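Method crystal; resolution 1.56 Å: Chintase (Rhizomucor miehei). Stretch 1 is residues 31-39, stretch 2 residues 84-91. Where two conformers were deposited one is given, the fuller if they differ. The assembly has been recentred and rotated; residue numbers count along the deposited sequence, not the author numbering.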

ATOM      1  N   GLU A  31      13.266   0.772   8.557  1.00 14.20           N
ATOM      2  CA  GLU A  31      12.850   2.123   8.933  1.00 13.96           C
ATOM      3  C   GLU A  31      14.064   3.013   9.158  1.00 14.94           C
ATOM      4  O   GLU A  31      14.891   2.737  10.024  1.00 19.00           O
ATOM      5  N   PRO A  32      14.178   4.096   8.378  1.00 15.97           N
ATOM      6  CA  PRO A  32      15.316   4.993   8.585  1.00 13.07           C
ATOM      7  C   PRO A  32      15.261   5.651   9.956  1.00 18.81           C
ATOM      8  O   PRO A  32      14.210   6.152  10.360  1.00 21.60           O
ATOM      9  N   THR A  33      16.385   5.634  10.667  1.00 18.11           N
ATOM     10  CA  THR A  33      16.476   6.300  11.958  1.00 19.25           C
ATOM     11  C   THR A  33      16.898   7.750  11.782  1.00 20.43           C
ATOM     12  O   THR A  33      17.199   8.193  10.667  1.00 20.06           O
ATOM     13  N   LYS A  34      16.931   8.481  12.890  1.00 22.24           N
ATOM     14  CA  LYS A  34      17.351   9.877  12.878  1.00 24.13           C
ATOM     15  C   LYS A  34      18.753  10.034  12.282  1.00 21.38           C
ATOM     16  O   LYS A  34      19.035  11.019  11.590  1.00 24.21           O
ATOM     17  N   ASP A  35      19.617   9.050  12.525  1.00 22.39           N
ATOM     18  CA  ASP A  35      20.990   9.082  12.023  1.00 25.23           C
ATOM     19  C   ASP A  35      21.145   8.404  10.661  1.00 19.45           C
ATOM     20  O   ASP A  35      22.261   8.187  10.199  1.00 24.98           O
ATOM     21  N   GLY A  36      20.026   8.050  10.036  1.00 20.21           N
ATOM     22  CA  GLY A  36      20.046   7.539   8.679  1.00 18.10           C
ATOM     23  C   GLY A  36      20.433   6.078   8.592  1.00 21.31           C
ATOM     24  O   GLY A  36      20.795   5.585   7.521  1.00 24.66           O
ATOM     25  N   GLU A  37      20.371   5.383   9.720  1.00 22.45           N
ATOM     26  CA  GLU A  37      20.608   3.948   9.719  1.00 23.18           C
ATOM     27  C   GLU A  37      19.298   3.251   9.395  1.00 22.24           C
ATOM     28  O   GLU A  37      18.230   3.856   9.475  1.00 24.22           O
ATOM     29  N   LEU A  38      19.377   1.977   9.027  1.00 18.81           N
ATOM     30  CA  LEU A  38      18.178   1.217   8.706  1.00 18.22           C
ATOM     31  C   LEU A  38      17.907   0.258   9.853  1.00 22.51           C
ATOM     32  O   LEU A  38      18.731  -0.606  10.153  1.00 27.03           O
ATOM     33  N   SER A  39      16.756   0.426  10.501  0.69 18.13           N
ATOM     34  CA  SER A  39      16.399  -0.386  11.662  0.69 19.60           C
ATOM     35  C   SER A  39      15.007  -0.989  11.507  0.69 20.65           C
ATOM     36  O   SER A  39      14.369  -0.839  10.464  0.69 18.93           O
ATOM     37  N   ASP A  84      23.986  12.065   2.247  1.00 18.49           N
ATOM     38  CA  ASP A  84      25.078  11.211   1.791  1.00 16.24           C
ATOM     39  C   ASP A  84      25.221   9.988   2.686  1.00 17.73           C
ATOM     40  O   ASP A  84      25.469   8.889   2.204  1.00 18.21           O
ATOM     41  N   ASN A  85      25.059  10.182   3.988  1.00 17.96           N
ATOM     42  CA  ASN A  85      25.193   9.077   4.925  1.00 16.62           C
ATOM     43  C   ASN A  85      24.061   8.063   4.755  1.00 19.41           C
ATOM     44  O   ASN A  85      24.287   6.853   4.781  1.00 17.65           O
ATOM     45  N   PHE A  86      22.849   8.566   4.555  1.00 18.20           N
ATOM     46  CA  PHE A  86      21.688   7.715   4.324  1.00 17.98           C
ATOM     47  C   PHE A  86      21.866   6.907   3.028  1.00 17.71           C
ATOM     48  O   PHE A  86      21.634   5.696   3.006  1.00 16.93           O
ATOM     49  N   VAL A  87      22.302   7.569   1.959  1.00 16.36           N
ATOM     50  CA  VAL A  87      22.591   6.884   0.702  1.00 15.16           C
ATOM     51  C   VAL A  87      23.619   5.773   0.902  1.00 15.13           C
ATOM     52  O   VAL A  87      23.437   4.656   0.422  1.00 16.26           O
ATOM     53  N   SER A  88      24.689   6.085   1.623  1.00 17.58           N
ATOM     54  CA  SER A  88      25.750   5.122   1.882  1.00 18.06           C
ATOM     55  C   SER A  88      25.192   3.917   2.633  1.00 15.07           C
ATOM     56  O   SER A  88      25.515   2.766   2.324  1.00 16.93           O
ATOM     57  N   ASN A  89      24.334   4.180   3.608  1.00 16.07           N
ATOM     58  CA  ASN A  89      23.751   3.100   4.390  1.00 14.66           C
ATOM     59  C   ASN A  89      22.799   2.241   3.571  1.00 16.70           C
ATOM     60  O   ASN A  89      22.727   1.027   3.766  1.00 17.95           O
ATOM     61  N   LEU A  90      22.077   2.865   2.647  1.00 15.62           N
ATOM     62  CA  LEU A  90      21.175   2.128   1.765  1.00 14.97           C
ATOM     63  C   LEU A  90      21.952   1.243   0.796  1.00 19.50           C
ATOM     64  O   LEU A  90      21.555   0.113   0.522  1.00 17.95           O
ATOM     65  N   VAL A  91      23.054   1.757   0.268  1.00 17.21           N
ATOM     66  CA  VAL A  91      23.896   0.960  -0.611  1.00 16.54           C
ATOM     67  C   VAL A  91      24.479  -0.215   0.165  1.00 17.68           C
ATOM     68  O   VAL A  91      24.558  -1.333  -0.349  1.00 17.29           O
TER

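The most unusual feature of this contact is that its closest backbone approach is made at a residue with no side chain. Gly36, at the end of a type I turn running from Thr33, lies with its CA only 4.7 Å from the CA of Phe86 on the helix. Its phi of 80° is a value that glycine adopts easily and most other residues do not. A CB built on Gly36 would point toward the helix and lie in close contact, 3.4 Å from Asn85 ND2 and 3.6 Å from Phe86 CB, so there is little spare room here, though the phi angle is the stronger reason for glycine. The turn lies close against the helix, with its carbonyl groups facing helix side chains.

One of those carbonyls receives the single hydrogen bond between the stretches. Asn89 points toward the turn with chi1 in the m well, and its ND2 donates to Gly36 O at 2.8 Å with a nearly straight N-H...O angle of 174°. Asparagine suits this place because its short amide carries a donor that a main-chain oxygen can accept. The same ND2 lies 3.7 Å from Glu37 CA, so the amide also packs against the chain just beyond the glycine. One helical turn earlier, Asn85, a t rotamer, also points toward the loop. Its ND2 comes 2.9 Å from Asp35 O, but the angle is poor and the pair is a close polar approach without a hydrogen bond.

Beside this polar patch lies an apolar one centred on Phe86. Its CA-to-CB bond is directed sideways, yet the t rotamer carries the ring nearer to stretch 1. Gly36 O lies at the ring edge, 3.3 Å from Phe86 CD1, where the slightly positive ring hydrogens suit an oxygen. Leu38 CD1 also meets the edge, 4.0 Å from Phe86 CE1. Pro32 points toward the helix and places its CG 3.6 Å from Phe86 CZ; its compact ring, with a C-gamma exo pucker, offers a rigid apolar surface in a buried site.

Leu38 links the two patches. It starts sideways, but with chi1 and chi2 both m its end comes nearer the helix. CD1 reaches Leu90 CD2 at 4.0 Å as well as the phenylalanine, while CD2 lies 3.8 Å from Asn89 CB, the aliphatic base of the hydrogen-bonding side chain. A branched leucine can thus touch several neighbours at once. Leu90, m at chi1 and t at chi2, likewise begins sideways and ends closer to the strand.

The loop's own polar groups help hold its shape. Thr33, with chi1 p, accepts a hydrogen bond at OG1 from Glu37 N (3.1 Å) and a weak one from Asp35 N (3.4 Å from the same OG1), while Gly36 N bonds to Thr33 O at 2.9 Å to close the turn. The CA-to-CB bond of Glu37 is directed away from the helix, though its CG still lies 3.9 Å from Asn89 ND2; the residue is exposed, which suits a charged side chain.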

ATOM      1  CB  GLU A  31      11.994   2.071  10.204  1.00 17.30           C
ATOM      2  CG  GLU A  31      10.705   1.271  10.058  1.00 14.91           C
ATOM      3  CD  GLU A  31       9.782   1.416  11.261  1.00 24.98           C
ATOM      4  OE1 GLU A  31      10.276   1.673  12.378  1.00 29.46           O
ATOM      5  OE2 GLU A  31       8.555   1.290  11.083  1.00 26.20           O
ATOM      6  CB  PRO A  32      15.145   6.048   7.479  1.00 16.27           C
ATOM      7  CG  PRO A  32      14.291   5.375   6.438  1.00 16.30           C
ATOM      8  CD  PRO A  32      13.353   4.495   7.226  1.00 12.37           C
ATOM      9  CB  THR A  33      17.498   5.608  12.882  1.00 22.49           C
ATOM     10  OG1 THR A  33      18.817   5.774  12.349  1.00 25.10           O
ATOM     11  CG2 THR A  33      17.186   4.131  13.010  1.00 26.30           C
ATOM     12  CB  LYS A  34      17.301  10.449  14.296  1.00 25.58           C
ATOM     13  CG  LYS A  34      17.238  11.964  14.353  1.00 32.90           C
ATOM     14  CD  LYS A  34      16.959  12.440  15.774  1.00 35.46           C
ATOM     15  CE  LYS A  34      16.828  13.957  15.836  1.00 42.91           C
ATOM     16  NZ  LYS A  34      15.686  14.455  15.023  1.00 40.99           N
ATOM     17  CB  ASP A  35      21.944   8.417  13.017  1.00 29.91           C
ATOM     18  CG  ASP A  35      21.887   9.040  14.390  1.00 38.09           C
ATOM     19  OD1 ASP A  35      21.550  10.236  14.489  1.00 45.77           O
ATOM     20  OD2 ASP A  35      22.183   8.329  15.371  1.00 57.84           O
ATOM     21  CB  GLU A  37      21.151   3.487  11.078  1.00 27.28           C
ATOM     22  CG  GLU A  37      22.542   4.032  11.394  1.00 32.56           C
ATOM     23  CD  GLU A  37      23.168   3.390  12.613  1.00 50.78           C
ATOM     24  OE1 GLU A  37      22.703   3.663  13.739  1.00 53.66           O
ATOM     25  OE2 GLU A  37      24.130   2.609  12.446  1.00 62.68           O
ATOM     26  CB  LEU A  38      18.351   0.463   7.386  1.00 22.50           C
ATOM     27  CG  LEU A  38      18.374   1.267   6.080  1.00 21.56           C
ATOM     28  CD1 LEU A  38      17.197   2.219   6.027  1.00 19.41           C
ATOM     29  CD2 LEU A  38      19.665   2.036   5.880  1.00 24.74           C
ATOM     30  CB  SER A  39      16.437   0.469  12.931  0.69 22.27           C
ATOM     31  OG  SER A  39      15.342   1.374  12.965  0.69 24.56           O
ATOM     32  CB  ASP A  84      26.400  11.988   1.748  1.00 16.32           C
ATOM     33  CG  ASP A  84      26.448  13.005   0.631  1.00 23.15           C
ATOM     34  OD1 ASP A  84      25.605  12.939  -0.290  1.00 19.91           O
ATOM     35  OD2 ASP A  84      27.344  13.871   0.666  1.00 25.68           O
ATOM     36  CB  ASN A  85      25.250   9.596   6.362  1.00 19.05           C
ATOM     37  CG  ASN A  85      25.433   8.479   7.373  1.00 23.45           C
ATOM     38  OD1 ASN A  85      26.484   7.836   7.417  1.00 28.24           O
ATOM     39  ND2 ASN A  85      24.408   8.235   8.177  1.00 22.77           N
ATOM     40  CB  PHE A  86      20.428   8.585   4.297  1.00 16.50           C
ATOM     41  CG  PHE A  86      19.147   7.818   4.200  1.00 15.97           C
ATOM     42  CD1 PHE A  86      18.912   6.695   4.992  1.00 14.19           C
ATOM     43  CD2 PHE A  86      18.157   8.238   3.329  1.00 13.83           C
ATOM     44  CE1 PHE A  86      17.705   6.001   4.903  1.00 16.93           C
ATOM     45  CE2 PHE A  86      16.958   7.558   3.230  1.00 17.64           C
ATOM     46  CZ  PHE A  86      16.727   6.432   4.015  1.00 16.38           C
ATOM     47  CB  VAL A  87      23.082   7.864  -0.392  1.00 14.14           C
ATOM     48  CG1 VAL A  87      23.653   7.102  -1.576  1.00 18.43           C
ATOM     49  CG2 VAL A  87      21.950   8.751  -0.857  1.00 16.92           C
ATOM     50  CB  SER A  88      26.874   5.789   2.690  1.00 21.56           C
ATOM     51  OG  SER A  88      27.949   4.889   2.911  1.00 27.93           O
ATOM     52  CB  ASN A  89      23.045   3.651   5.626  1.00 17.08           C
ATOM     53  CG  ASN A  89      24.014   4.125   6.688  1.00 21.00           C
ATOM     54  OD1 ASN A  89      25.209   3.818   6.638  1.00 25.73           O
ATOM     55  ND2 ASN A  89      23.501   4.862   7.667  1.00 19.57           N
ATOM     56  CB  LEU A  90      20.259   3.082   0.998  1.00 16.50           C
ATOM     57  CG  LEU A  90      19.166   3.753   1.830  1.00 15.22           C
ATOM     58  CD1 LEU A  90      18.572   4.922   1.063  1.00 16.61           C
ATOM     59  CD2 LEU A  90      18.077   2.747   2.191  1.00 15.69           C
ATOM     60  CB  VAL A  91      25.009   1.823  -1.233  1.00 17.13           C
ATOM     61  CG1 VAL A  91      26.006   0.953  -1.987  1.00 19.36           C
ATOM     62  CG2 VAL A  91      24.402   2.881  -2.151  1.00 18.95           C
TER